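Local coordinates for gamma-resorcylate decarboxylase (Polaromonas, PDB 4QRO), which probably catalyses the manganese-dependent, non-oxidative decarboxylation of gamma-resorcylate (2,6-dihydroxybenzoate) to resorcinol, at residues E15-S20 with S34-I39; L59-V64 with Y162-N167; Q268-A273 with E301-S306. All blocks are in the same frame, centred on the assembly; numbering follows the deposited sequence.

Contact 1: E15-S20 with S34-I39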
ATOM      1  N   GLU A  15       3.438   0.619  32.591  1.00 40.43           N
ATOM      2  CA  GLU A  15       3.618  -0.744  32.118  1.00 34.96           C
ATOM      3  C   GLU A  15       3.830  -0.838  30.600  1.00 44.53           C
ATOM      4  O   GLU A  15       4.625  -1.653  30.158  1.00 49.12           O
ATOM      5  CB  GLU A  15       2.404  -1.559  32.536  1.00 42.05           C
ATOM      6  CG  GLU A  15       2.550  -3.048  32.288  1.00 49.72           C
ATOM      7  CD  GLU A  15       1.398  -3.850  32.865  1.00 59.70           C
ATOM      8  OE1 GLU A  15       1.520  -5.088  32.878  1.00 40.87           O
ATOM      9  OE2 GLU A  15       0.377  -3.257  33.296  1.00 43.50           O
ATOM     10  N   THR A  16       3.132  -0.009  29.808  1.00 35.77           N
ATOM     11  CA  THR A  16       3.196  -0.132  28.333  1.00 43.22           C
ATOM     12  C   THR A  16       3.981   0.981  27.678  1.00 32.32           C
ATOM     13  O   THR A  16       4.193   0.965  26.466  1.00 36.19           O
ATOM     14  CB  THR A  16       1.789  -0.109  27.688  1.00 36.37           C
ATOM     15  OG1 THR A  16       1.182   1.180  27.900  1.00 35.54           O
ATOM     16  CG2 THR A  16       0.916  -1.206  28.259  1.00 45.83           C
ATOM     17  N   LEU A  17       4.415   1.951  28.475  1.00 31.77           N
ATOM     18  CA  LEU A  17       5.049   3.163  27.958  1.00 32.40           C
ATOM     19  C   LEU A  17       6.218   2.930  27.022  1.00 40.65           C
ATOM     20  O   LEU A  17       6.326   3.562  25.950  1.00 36.15           O
ATOM     21  CB  LEU A  17       5.501   4.021  29.137  1.00 42.90           C
ATOM     22  CG  LEU A  17       6.169   5.355  28.837  1.00 34.81           C
ATOM     23  CD1 LEU A  17       5.214   6.303  28.120  1.00 40.45           C
ATOM     24  CD2 LEU A  17       6.711   5.977  30.135  1.00 33.63           C
ATOM     25  N   MET A  18       7.105   2.025  27.416  1.00 39.99           N
ATOM     26  CA  MET A  18       8.349   1.833  26.670  1.00 42.31           C
ATOM     27  C   MET A  18       8.109   1.234  25.280  1.00 34.98           C
ATOM     28  O   MET A  18       8.985   1.304  24.415  1.00 37.91           O
ATOM     29  CB  MET A  18       9.372   1.025  27.506  1.00 41.18           C
ATOM     30  CG  MET A  18       9.784   1.746  28.794  1.00 49.36           C
ATOM     31  SD  MET A  18      10.095   3.533  28.586  1.00 52.94           S
ATOM     32  CE  MET A  18      11.614   3.389  27.623  1.00 44.07           C
ATOM     33  N   ASP A  19       6.914   0.702  25.026  1.00 31.97           N
ATOM     34  CA  ASP A  19       6.590   0.252  23.665  1.00 38.02           C
ATOM     35  C   ASP A  19       6.654   1.364  22.617  1.00 49.79           C
ATOM     36  O   ASP A  19       6.923   1.089  21.446  1.00 39.35           O
ATOM     37  CB  ASP A  19       5.217  -0.387  23.647  1.00 36.68           C
ATOM     38  CG  ASP A  19       5.243  -1.805  24.125  1.00 45.05           C
ATOM     39  OD1 ASP A  19       6.267  -2.236  24.692  1.00 50.58           O
ATOM     40  OD2 ASP A  19       4.230  -2.489  23.922  1.00 46.85           O
ATOM     41  N   SER A  20       6.425   2.608  23.040  1.00 41.11           N
ATOM     42  CA  SER A  20       6.423   3.763  22.131  1.00 38.45           C
ATOM     43  C   SER A  20       7.792   4.433  21.949  1.00 37.17           C
ATOM     44  O   SER A  20       7.945   5.269  21.062  1.00 35.92           O
ATOM     45  CB  SER A  20       5.378   4.808  22.576  1.00 36.15           C
ATOM     46  OG  SER A  20       4.070   4.239  22.617  1.00 34.12           O
ATOM     47  N   SER A  34       5.466  12.511  28.069  1.00 34.46           N
ATOM     48  CA  SER A  34       4.565  13.421  28.801  1.00 39.17           C
ATOM     49  C   SER A  34       3.181  13.454  28.164  1.00 37.11           C
ATOM     50  O   SER A  34       2.174  13.457  28.878  1.00 35.24           O
ATOM     51  CB  SER A  34       5.141  14.836  28.854  1.00 32.14           C
ATOM     52  OG  SER A  34       5.206  15.397  27.569  1.00 51.17           O
ATOM     53  N   ARG A  35       3.119  13.439  26.820  1.00 30.39           N
ATOM     54  CA  ARG A  35       1.816  13.387  26.123  1.00 29.13           C
ATOM     55  C   ARG A  35       1.127  12.064  26.348  1.00 30.85           C
ATOM     56  O   ARG A  35      -0.103  12.036  26.565  1.00 35.34           O
ATOM     57  CB  ARG A  35       1.975  13.572  24.618  1.00 33.88           C
ATOM     58  CG  ARG A  35       2.523  14.907  24.178  1.00 27.70           C
ATOM     59  CD  ARG A  35       2.743  14.924  22.651  1.00 32.04           C
ATOM     60  NE  ARG A  35       3.130  16.214  22.136  1.00 34.32           N
ATOM     61  CZ  ARG A  35       3.196  16.539  20.850  1.00 41.21           C
ATOM     62  NH1 ARG A  35       2.923  15.655  19.892  1.00 36.89           N
ATOM     63  NH2 ARG A  35       3.516  17.774  20.527  1.00 31.93           N
ATOM     64  N   LEU A  36       1.894  10.968  26.302  1.00 28.04           N
ATOM     65  CA  LEU A  36       1.324   9.625  26.429  1.00 29.59           C
ATOM     66  C   LEU A  36       0.719   9.431  27.812  1.00 31.48           C
ATOM     67  O   LEU A  36      -0.323   8.827  27.934  1.00 34.12           O
ATOM     68  CB  LEU A  36       2.344   8.508  26.135  1.00 30.50           C
ATOM     69  CG  LEU A  36       2.572   8.231  24.645  1.00 33.19           C
ATOM     70  CD1 LEU A  36       3.858   7.447  24.403  1.00 36.67           C
ATOM     71  CD2 LEU A  36       1.359   7.510  24.020  1.00 31.65           C
ATOM     72  N   LEU A  37       1.369   9.993  28.842  1.00 32.85           N
ATOM     73  CA  LEU A  37       0.961   9.768  30.211  1.00 36.88           C
ATOM     74  C   LEU A  37      -0.143  10.707  30.647  1.00 33.34           C
ATOM     75  O   LEU A  37      -0.801  10.452  31.643  1.00 42.14           O
ATOM     76  CB  LEU A  37       2.158   9.882  31.167  1.00 33.61           C
ATOM     77  CG  LEU A  37       3.193   8.773  31.070  1.00 33.19           C
ATOM     78  CD1 LEU A  37       4.406   9.116  31.956  1.00 43.04           C
ATOM     79  CD2 LEU A  37       2.602   7.418  31.420  1.00 39.38           C
ATOM     80  N   ASP A  38      -0.369  11.785  29.905  1.00 29.65           N
ATOM     81  CA  ASP A  38      -1.346  12.785  30.318  1.00 33.01           C
ATOM     82  C   ASP A  38      -2.678  12.546  29.638  1.00 41.00           C
ATOM     83  O   ASP A  38      -2.761  12.542  28.430  1.00 38.76           O
ATOM     84  CB  ASP A  38      -0.860  14.208  30.038  1.00 32.12           C
ATOM     85  CG  ASP A  38      -2.003  15.197  30.020  1.00 38.28           C
ATOM     86  OD1 ASP A  38      -2.654  15.398  31.067  1.00 40.31           O
ATOM     87  OD2 ASP A  38      -2.300  15.705  28.935  1.00 43.03           O
ATOM     88  N   ILE A  39      -3.715  12.309  30.429  1.00 36.58           N
ATOM     89  CA  ILE A  39      -5.073  12.238  29.917  1.00 32.66           C
ATOM     90  C   ILE A  39      -5.894  13.433  30.362  1.00 36.13           C
ATOM     91  O   ILE A  39      -6.587  14.017  29.560  1.00 34.09           O
ATOM     92  CB  ILE A  39      -5.752  10.937  30.355  1.00 49.87           C
ATOM     93  CG1 ILE A  39      -5.089   9.745  29.656  1.00 42.71           C
ATOM     94  CG2 ILE A  39      -7.249  10.990  30.058  1.00 37.69           C
ATOM     95  CD1 ILE A  39      -5.525   8.417  30.222  1.00 38.50           C
TER

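Contact 2: L59-V64 with Y162-N167. With MN (manganese (II) ion), chain K; 38L (2-nitrobenzene-1,3-diol), chain M.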
ATOM      1  N   LEU A  59      -5.054   2.510  24.304  1.00 31.37           N
ATOM      2  CA  LEU A  59      -3.710   2.177  24.719  1.00 30.77           C
ATOM      3  C   LEU A  59      -2.772   2.202  23.509  1.00 35.75           C
ATOM      4  O   LEU A  59      -3.193   2.025  22.357  1.00 38.76           O
ATOM      5  CB  LEU A  59      -3.731   0.778  25.363  1.00 34.23           C
ATOM      6  CG  LEU A  59      -2.545   0.242  26.169  1.00 31.88           C
ATOM      7  CD1 LEU A  59      -2.289   1.148  27.348  1.00 34.33           C
ATOM      8  CD2 LEU A  59      -2.815  -1.181  26.631  1.00 30.45           C
ATOM      9  N   ASN A  60      -1.502   2.445  23.784  1.00 34.86           N
ATOM     10  CA  ASN A  60      -0.480   2.571  22.750  1.00 27.99           C
ATOM     11  C   ASN A  60      -0.086   1.196  22.160  1.00 34.83           C
ATOM     12  O   ASN A  60      -0.681   0.182  22.512  1.00 40.35           O
ATOM     13  CB  ASN A  60       0.723   3.361  23.276  1.00 32.64           C
ATOM     14  CG  ASN A  60       1.468   2.656  24.376  1.00 37.26           C
ATOM     15  OD1 ASN A  60       0.867   2.032  25.259  1.00 34.21           O
ATOM     16  ND2 ASN A  60       2.790   2.814  24.374  1.00 34.30           N
ATOM     17  N   ALA A  61       0.853   1.188  21.216  1.00 38.71           N
ATOM     18  CA  ALA A  61       1.119  -0.001  20.383  1.00 39.52           C
ATOM     19  C   ALA A  61       2.559  -0.469  20.575  1.00 35.53           C
ATOM     20  O   ALA A  61       3.420   0.347  20.885  1.00 36.98           O
ATOM     21  CB  ALA A  61       0.882   0.335  18.924  1.00 41.20           C
ATOM     22  N   PRO A  62       2.830  -1.782  20.416  1.00 34.51           N
ATOM     23  CA  PRO A  62       1.869  -2.890  20.230  1.00 38.89           C
ATOM     24  C   PRO A  62       1.173  -3.284  21.527  1.00 30.75           C
ATOM     25  O   PRO A  62       0.137  -3.972  21.505  1.00 34.03           O
ATOM     26  CB  PRO A  62       2.738  -4.035  19.702  1.00 39.47           C
ATOM     27  CG  PRO A  62       4.151  -3.681  20.020  1.00 43.57           C
ATOM     28  CD  PRO A  62       4.234  -2.224  20.333  1.00 41.73           C
ATOM     29  N   ALA A  63       1.759  -2.894  22.656  1.00 34.88           N
ATOM     30  CA  ALA A  63       1.185  -3.180  23.991  1.00 37.33           C
ATOM     31  C   ALA A  63       0.752  -4.644  24.144  1.00 32.35           C
ATOM     32  O   ALA A  63       1.598  -5.551  24.097  1.00 34.07           O
ATOM     33  CB  ALA A  63       0.050  -2.205  24.306  1.00 36.78           C
ATOM     34  N   VAL A  64      -0.545  -4.907  24.258  1.00 33.58           N
ATOM     35  CA  VAL A  64      -1.019  -6.253  24.595  1.00 35.75           C
ATOM     36  C   VAL A  64      -0.704  -7.264  23.501  1.00 35.94           C
ATOM     37  O   VAL A  64      -0.473  -8.434  23.790  1.00 33.87           O
ATOM     38  CB  VAL A  64      -2.520  -6.248  24.966  1.00 37.25           C
ATOM     39  CG1 VAL A  64      -3.041  -7.652  25.222  1.00 35.32           C
ATOM     40  CG2 VAL A  64      -2.739  -5.372  26.199  1.00 40.83           C
ATOM     41  N   TYR A 162     -11.238  -1.623  15.939  1.00 32.24           N
ATOM     42  CA  TYR A 162     -10.260  -0.744  15.273  1.00 32.97           C
ATOM     43  C   TYR A 162      -9.024  -1.573  15.073  1.00 30.75           C
ATOM     44  O   TYR A 162      -8.376  -1.971  16.041  1.00 31.38           O
ATOM     45  CB  TYR A 162      -9.959   0.472  16.152  1.00 37.13           C
ATOM     46  CG  TYR A 162      -9.413   1.684  15.425  1.00 28.71           C
ATOM     47  CD1 TYR A 162      -8.260   1.603  14.643  1.00 30.38           C
ATOM     48  CD2 TYR A 162     -10.044   2.935  15.547  1.00 28.31           C
ATOM     49  CE1 TYR A 162      -7.770   2.721  13.984  1.00 30.72           C
ATOM     50  CE2 TYR A 162      -9.564   4.059  14.888  1.00 33.69           C
ATOM     51  CZ  TYR A 162      -8.430   3.950  14.104  1.00 31.37           C
ATOM     52  OH  TYR A 162      -7.956   5.093  13.470  1.00 31.39           O
ATOM     53  N   LEU A 163      -8.698  -1.868  13.814  1.00 30.67           N
ATOM     54  CA  LEU A 163      -7.543  -2.681  13.509  1.00 28.52           C
ATOM     55  C   LEU A 163      -6.423  -1.680  13.237  1.00 31.14           C
ATOM     56  O   LEU A 163      -6.360  -1.078  12.168  1.00 32.67           O
ATOM     57  CB  LEU A 163      -7.834  -3.602  12.310  1.00 28.72           C
ATOM     58  CG  LEU A 163      -6.626  -4.429  11.819  1.00 35.73           C
ATOM     59  CD1 LEU A 163      -6.204  -5.468  12.837  1.00 35.26           C
ATOM     60  CD2 LEU A 163      -6.937  -5.106  10.481  1.00 33.52           C
ATOM     61  N   HIS A 164      -5.581  -1.465  14.241  1.00 25.98           N
ATOM     62  CA  HIS A 164      -4.543  -0.429  14.229  1.00 30.95           C
ATOM     63  C   HIS A 164      -3.240  -1.092  13.806  1.00 28.84           C
ATOM     64  O   HIS A 164      -3.109  -2.331  13.875  1.00 32.45           O
ATOM     65  CB  HIS A 164      -4.435   0.170  15.654  1.00 35.02           C
ATOM     66  CG  HIS A 164      -3.452   1.283  15.805  1.00 31.77           C
ATOM     67  ND1 HIS A 164      -2.133   1.068  16.146  1.00 29.03           N
ATOM     68  CD2 HIS A 164      -3.604   2.625  15.707  1.00 27.87           C
ATOM     69  CE1 HIS A 164      -1.519   2.231  16.242  1.00 32.14           C
ATOM     70  NE2 HIS A 164      -2.388   3.189  15.984  1.00 37.27           N
ATOM     71  N   PRO A 165      -2.266  -0.299  13.336  1.00 28.42           N
ATOM     72  CA  PRO A 165      -1.016  -0.980  12.963  1.00 27.44           C
ATOM     73  C   PRO A 165      -0.128  -1.484  14.085  1.00 27.01           C
ATOM     74  O   PRO A 165      -0.287  -1.118  15.263  1.00 31.59           O
ATOM     75  CB  PRO A 165      -0.234   0.105  12.187  1.00 31.97           C
ATOM     76  CG  PRO A 165      -1.265   1.080  11.741  1.00 33.46           C
ATOM     77  CD  PRO A 165      -2.301   1.089  12.834  1.00 29.21           C
ATOM     78  N   ARG A 166       0.798  -2.343  13.678  1.00 30.31           N
ATOM     79  CA  ARG A 166       2.040  -2.617  14.388  1.00 31.84           C
ATOM     80  C   ARG A 166       3.036  -2.934  13.283  1.00 26.35           C
ATOM     81  O   ARG A 166       2.655  -3.122  12.107  1.00 29.29           O
ATOM     82  CB  ARG A 166       1.926  -3.800  15.373  1.00 28.00           C
ATOM     83  CG  ARG A 166       1.669  -5.146  14.692  1.00 36.79           C
ATOM     84  CD  ARG A 166       1.743  -6.330  15.637  1.00 30.21           C
ATOM     85  NE  ARG A 166       3.053  -6.442  16.261  1.00 35.83           N
ATOM     86  CZ  ARG A 166       3.321  -7.178  17.334  1.00 46.89           C
ATOM     87  NH1 ARG A 166       2.356  -7.883  17.924  1.00 32.31           N
ATOM     88  NH2 ARG A 166       4.561  -7.188  17.827  1.00 35.24           N
ATOM     89  N   ASN A 167       4.302  -3.026  13.655  1.00 30.13           N
ATOM     90  CA  ASN A 167       5.343  -3.450  12.712  1.00 36.50           C
ATOM     91  C   ASN A 167       5.373  -4.952  12.502  1.00 39.40           C
ATOM     92  O   ASN A 167       5.048  -5.711  13.409  1.00 31.61           O
ATOM     93  CB  ASN A 167       6.738  -2.982  13.183  1.00 38.17           C
ATOM     94  CG  ASN A 167       7.108  -1.604  12.650  1.00 32.85           C
ATOM     95  OD1 ASN A 167       6.863  -1.286  11.488  1.00 31.42           O
ATOM     96  ND2 ASN A 167       7.706  -0.781  13.502  1.00 36.17           N
TER
HETATM   97 MN    MN K 403      -1.981   5.414  16.081  1.00 31.28          MN
HETATM   98  OAK 38L M 405      -0.539   5.137  14.250  1.00 37.00           O
HETATM   99  NAG 38L M 405       0.546   5.612  14.056  1.00 94.55           N
HETATM  100  OAJ 38L M 405       0.863   5.893  12.901  1.00 44.18           O
HETATM  101  CAA 38L M 405       1.416   5.834  15.153  1.00 44.34           C
HETATM  102  CAF 38L M 405       2.680   6.351  14.885  1.00 41.16           C
HETATM  103  OAH 38L M 405       2.840   7.254  13.878  1.00 37.35           O
HETATM  104  CAE 38L M 405       3.781   5.950  15.642  1.00 36.99           C
HETATM  105  CAD 38L M 405       3.619   5.072  16.709  1.00 43.66           C
HETATM  106  CAC 38L M 405       2.336   4.686  17.090  1.00 41.87           C
HETATM  107  CAB 38L M 405       1.234   5.100  16.343  1.00 35.83           C
HETATM  108  OAI 38L M 405      -0.021   4.764  16.775  1.00 35.72           O

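Contact 3: Q268-A273 with E301-S306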
ATOM      1  N   GLN A 268      -5.834  15.479  -1.208  1.00 30.65           N
ATOM      2  CA  GLN A 268      -5.973  14.552  -2.360  1.00 30.06           C
ATOM      3  C   GLN A 268      -6.378  13.141  -1.923  1.00 28.65           C
ATOM      4  O   GLN A 268      -7.203  12.481  -2.563  1.00 31.91           O
ATOM      5  CB  GLN A 268      -4.669  14.479  -3.162  1.00 30.64           C
ATOM      6  CG  GLN A 268      -4.299  15.756  -3.879  1.00 32.69           C
ATOM      7  CD  GLN A 268      -3.351  16.639  -3.102  1.00 34.07           C
ATOM      8  OE1 GLN A 268      -3.505  16.849  -1.888  1.00 30.72           O
ATOM      9  NE2 GLN A 268      -2.388  17.210  -3.807  1.00 28.20           N
ATOM     10  N   THR A 269      -5.766  12.665  -0.842  1.00 28.40           N
ATOM     11  CA  THR A 269      -6.023  11.314  -0.318  1.00 29.89           C
ATOM     12  C   THR A 269      -7.433  11.210   0.237  1.00 29.49           C
ATOM     13  O   THR A 269      -8.114  10.225  -0.018  1.00 28.05           O
ATOM     14  CB  THR A 269      -4.991  10.989   0.769  1.00 31.06           C
ATOM     15  OG1 THR A 269      -3.691  11.134   0.190  1.00 29.34           O
ATOM     16  CG2 THR A 269      -5.113   9.607   1.333  1.00 26.20           C
ATOM     17  N   LEU A 270      -7.851  12.199   1.021  1.00 25.23           N
ATOM     18  CA  LEU A 270      -9.239  12.290   1.479  1.00 31.27           C
ATOM     19  C   LEU A 270     -10.246  12.261   0.320  1.00 32.55           C
ATOM     20  O   LEU A 270     -11.228  11.534   0.377  1.00 29.03           O
ATOM     21  CB  LEU A 270      -9.457  13.577   2.295  1.00 29.83           C
ATOM     22  CG  LEU A 270     -10.908  13.814   2.757  1.00 28.50           C
ATOM     23  CD1 LEU A 270     -11.377  12.660   3.646  1.00 31.65           C
ATOM     24  CD2 LEU A 270     -11.039  15.157   3.474  1.00 28.08           C
ATOM     25  N   ILE A 271      -9.992  13.047  -0.731  1.00 27.94           N
ATOM     26  CA  ILE A 271     -10.903  13.117  -1.877  1.00 27.77           C
ATOM     27  C   ILE A 271     -10.968  11.772  -2.574  1.00 30.12           C
ATOM     28  O   ILE A 271     -12.065  11.324  -2.928  1.00 31.78           O
ATOM     29  CB  ILE A 271     -10.518  14.232  -2.875  1.00 32.92           C
ATOM     30  CG1 ILE A 271     -10.743  15.628  -2.245  1.00 39.97           C
ATOM     31  CG2 ILE A 271     -11.312  14.134  -4.187  1.00 34.58           C
ATOM     32  CD1 ILE A 271     -10.144  16.737  -3.090  1.00 40.83           C
ATOM     33  N   ASP A 272      -9.828  11.103  -2.741  1.00 30.07           N
ATOM     34  CA  ASP A 272      -9.845   9.760  -3.329  1.00 30.43           C
ATOM     35  C   ASP A 272     -10.700   8.832  -2.471  1.00 31.52           C
ATOM     36  O   ASP A 272     -11.526   8.080  -2.983  1.00 27.86           O
ATOM     37  CB  ASP A 272      -8.442   9.193  -3.449  1.00 29.71           C
ATOM     38  CG  ASP A 272      -8.410   7.874  -4.187  1.00 38.32           C
ATOM     39  OD1 ASP A 272      -9.041   7.738  -5.256  1.00 36.90           O
ATOM     40  OD2 ASP A 272      -7.796   6.943  -3.685  1.00 41.73           O
ATOM     41  N   ALA A 273     -10.502   8.868  -1.161  1.00 27.61           N
ATOM     42  CA  ALA A 273     -11.286   7.973  -0.306  1.00 25.77           C
ATOM     43  C   ALA A 273     -12.764   8.317  -0.383  1.00 28.63           C
ATOM     44  O   ALA A 273     -13.575   7.393  -0.423  1.00 29.96           O
ATOM     45  CB  ALA A 273     -10.786   7.968   1.137  1.00 32.61           C
ATOM     46  N   GLU A 301     -10.133  21.476   9.221  1.00 27.00           N
ATOM     47  CA  GLU A 301     -10.933  22.706   9.225  1.00 28.21           C
ATOM     48  C   GLU A 301     -11.152  23.272   7.828  1.00 32.40           C
ATOM     49  O   GLU A 301     -12.230  23.795   7.518  1.00 31.16           O
ATOM     50  CB  GLU A 301     -10.201  23.767  10.058  1.00 42.55           C
ATOM     51  CG  GLU A 301     -10.938  25.091  10.238  1.00 59.86           C
ATOM     52  CD  GLU A 301     -12.073  24.992  11.231  1.00119.93           C
ATOM     53  OE1 GLU A 301     -12.724  26.026  11.468  1.00 91.80           O
ATOM     54  OE2 GLU A 301     -12.314  23.889  11.775  1.00 80.89           O
ATOM     55  N   ASN A 302     -10.116  23.162   7.004  1.00 31.86           N
ATOM     56  CA  ASN A 302     -10.056  23.818   5.701  1.00 35.25           C
ATOM     57  C   ASN A 302      -9.941  22.888   4.512  1.00 30.39           C
ATOM     58  O   ASN A 302      -9.786  23.378   3.377  1.00 35.01           O
ATOM     59  CB  ASN A 302      -8.830  24.756   5.678  1.00 35.47           C
ATOM     60  CG  ASN A 302      -8.976  25.926   6.641  1.00 51.89           C
ATOM     61  OD1 ASN A 302     -10.016  26.575   6.695  1.00 56.63           O
ATOM     62  ND2 ASN A 302      -7.944  26.180   7.420  1.00 56.32           N
ATOM     63  N   THR A 303      -9.952  21.575   4.724  1.00 30.42           N
ATOM     64  CA  THR A 303      -9.835  20.653   3.569  1.00 27.34           C
ATOM     65  C   THR A 303     -11.042  20.842   2.611  1.00 30.41           C
ATOM     66  O   THR A 303     -12.135  21.265   3.006  1.00 31.27           O
ATOM     67  CB  THR A 303      -9.623  19.210   3.994  1.00 30.31           C
ATOM     68  OG1 THR A 303      -9.291  18.408   2.847  1.00 31.70           O
ATOM     69  CG2 THR A 303     -10.879  18.679   4.716  1.00 28.83           C
ATOM     70  N   SER A 304     -10.807  20.553   1.334  1.00 30.32           N
ATOM     71  CA  SER A 304     -11.707  20.959   0.247  1.00 30.06           C
ATOM     72  C   SER A 304     -12.881  20.018   0.028  1.00 31.17           C
ATOM     73  O   SER A 304     -12.949  19.295  -0.973  1.00 31.04           O
ATOM     74  CB  SER A 304     -10.871  21.100  -1.028  1.00 34.48           C
ATOM     75  OG  SER A 304      -9.857  22.058  -0.763  1.00 35.74           O
ATOM     76  N   ILE A 305     -13.825  20.051   0.975  1.00 29.85           N
ATOM     77  CA  ILE A 305     -15.009  19.218   0.903  1.00 30.28           C
ATOM     78  C   ILE A 305     -16.205  20.111   1.222  1.00 28.01           C
ATOM     79  O   ILE A 305     -16.039  21.267   1.548  1.00 27.32           O
ATOM     80  CB  ILE A 305     -14.924  18.010   1.874  1.00 36.13           C
ATOM     81  CG1 ILE A 305     -14.745  18.457   3.335  1.00 36.14           C
ATOM     82  CG2 ILE A 305     -13.774  17.098   1.463  1.00 33.52           C
ATOM     83  CD1 ILE A 305     -14.709  17.298   4.341  1.00 31.27           C
ATOM     84  N   SER A 306     -17.414  19.579   1.095  1.00 29.61           N
ATOM     85  CA  SER A 306     -18.615  20.334   1.415  1.00 30.42           C
ATOM     86  C   SER A 306     -18.735  20.499   2.921  1.00 36.76           C
ATOM     87  O   SER A 306     -18.255  19.671   3.689  1.00 31.27           O
ATOM     88  CB  SER A 306     -19.872  19.594   0.907  1.00 30.22           C
ATOM     89  OG  SER A 306     -20.079  18.359   1.606  1.00 33.23           O
TER

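Contact 1: E15-S20 with S34-I39
Ser20 and Leu36 make the tightest touch between 15-20 and 34-39: the methyl CD1 of Leu36 sits 3.6 Å from CB of Ser20. The same methyl is 3.7 Å from the hydroxyl OG of Ser20, a van der Waals approach that leaves the oxygen to bond elsewhere. Leu17 comes in beside it. Its CD1 lies 4.1 Å from CD1 of Leu36 and equally near that residue's CB, so it rests along the leucine as well as against its end, the two side chains crossing obliquely. The other branch of Leu17 is used too, CD2 reaching to 4.3 Å from CD1 of Leu37 at the more exposed margin. In Leu17, CG stands anti to the backbone N (chi1 -179°), which carries the branch point toward the two leucines.

Ser20 and Leu17 are three residues apart, and the backbone bond from Ser20 N to Leu17 O (3.1 Å) closes a turn of 15-20 from which both side chains meet Leu36. The hydroxyl OG of Ser20 is bonded to Asn60 ND2, which ties this end of the segment to the loop after strand 52-59. Farther out, Trp29 and Arg33 pack on Leu17, Pro289 lies against Leu36, and the neighbouring Arg35 makes a cation-pi contact with Trp236 of the second subunit.

The general lesson is that an apolar seam can join the two ends of a long excursion. Here the excursion follows strand 4-11, which supplies Glu8 and His10 to the manganese site, and between the paired segments it delivers Phe23 to the inhibitor pocket, consistent with an elaborated loop after the first strand of an amidohydrolase-type barrel.

Contact 2: L59-V64 with Y162-N167
Pro62 lies over the guanidinium group of Arg166, its CB 4.0 Å from CZ and above the centre of one face. The pairing joins two loops that leave the C-terminal ends of parallel strands, 52-59 and 161-164, in the beta/alpha barrel of the amidohydrolase superfamily, the rim on which such enzymes build their metal site.

The proline ring and the arginine chain cross at about a right angle, and the cis peptide bond between Ala61 and Pro62 gives the loop the bend from which the ring meets the guanidinium. Arg166 reaches this place by a contorted path: CG lies between the backbone N and the carbonyl carbon (chi1 65°), and the chain bends again at chi3 (-60°). Polar partners then fix how the flat group is turned, NH1 bonding to Phe130 O and NH2 to Gln132 OE1. Pro62 therefore packs on a face, while the terminal nitrogens NH1 and NH2 are used for hydrogen bonds.

Ala61, the third main contributor, directs its methyl toward 162-167. CB is 4.1 Å from CE1 of His164, approaching the ring obliquely, and is just as close to Pro165 O. That carbonyl oxygen has a second role: His164 ND1 donates to it over 3.0 Å, meeting a lone pair in the carbonyl plane. The bond is bent, with an N-H...O angle of 137°, yet it probably helps to limit rotation of the imidazole, with CD of Pro165 over the rim of one ring face.

Glu8, His10 and Asp287 complete the protein ligands of the manganese. His164 contributes NE2 at 2.3 Å, and the inhibitor chelates the same ion through two oxygens, phenolic OAI 2.2 Å and nitro OAK 2.4 Å from the metal.

Contact 3: Q268-A273 with E301-S306
Helix 267-276 runs past the connection between helices 293-302 and 307-321, with the CA atoms of Leu270 and Thr303 8.6 Å apart and those of Ile271 and Ile305 7.9 Å apart. Such spacing leaves the joining largely to side chains, and one methyl does most of it. CD2 of Leu270 approaches Thr303 at the fork of its side chain, 3.7 Å from CG2 and the same distance from OG1. It also meets CG2 of Ile305 at 3.9 Å. The chi1 of Leu270, 177°, turns CG away from the backbone N, so the side chain extends out from its helix to meet both residues.

What brings Thr303 and Ile305 to the same methyl is an inverse gamma turn centred on Ser304, closed by the bond from Ile305 N to Thr303 O (2.9 Å). The turn also presents Ser304 O to CD1 of Ile271, a looser touch at 4.3 Å. This is outer-layer packing of a beta/alpha barrel: helix 267-276 belongs to the beta-alpha-beta crossover between parallel strands 257-260 and 282-283, and Leu270 also touches Ile282 of the latter strand.

Several polar atoms of the connection bond outside the two segments: Thr303 OG1 is paired with Thr267 OG1, Thr303 O takes a further bond from Arg310 NH1, and Ser306 is the N-cap of helix 307-321, its OG accepting a hydrogen bond from Asp309 N. On the side of helix 267-276 that faces the second subunit, Thr269 OG1 bonds to Tyr225 O of that subunit, and Gln268 NE2 to its Leu275 O.

Contacts 1 and 2 form one continuous neighbourhood, their centres 13 Å apart. Asn60 connects them: its ND2 lies 2.6 Å from Ser20 OG and its OD1 2.8 Å from Thr16 OG1, both probable hydrogen bonds, so one amide meets two points of 15-20. Contact 2 supplies a manganese ligand directly, whereas contact 1 stands close to the pocket, with the Ser20 side chain about 6 Å from the inhibitor. Contact 3 is separate, its centre 31 Å from that of contact 1 and 26 Å from that of contact 2; its nearest atoms are about 13 Å from those of contact 2. The second subunit also reaches the pocket, where its Arg229 and Asn234 hydrogen-bond the inhibitor.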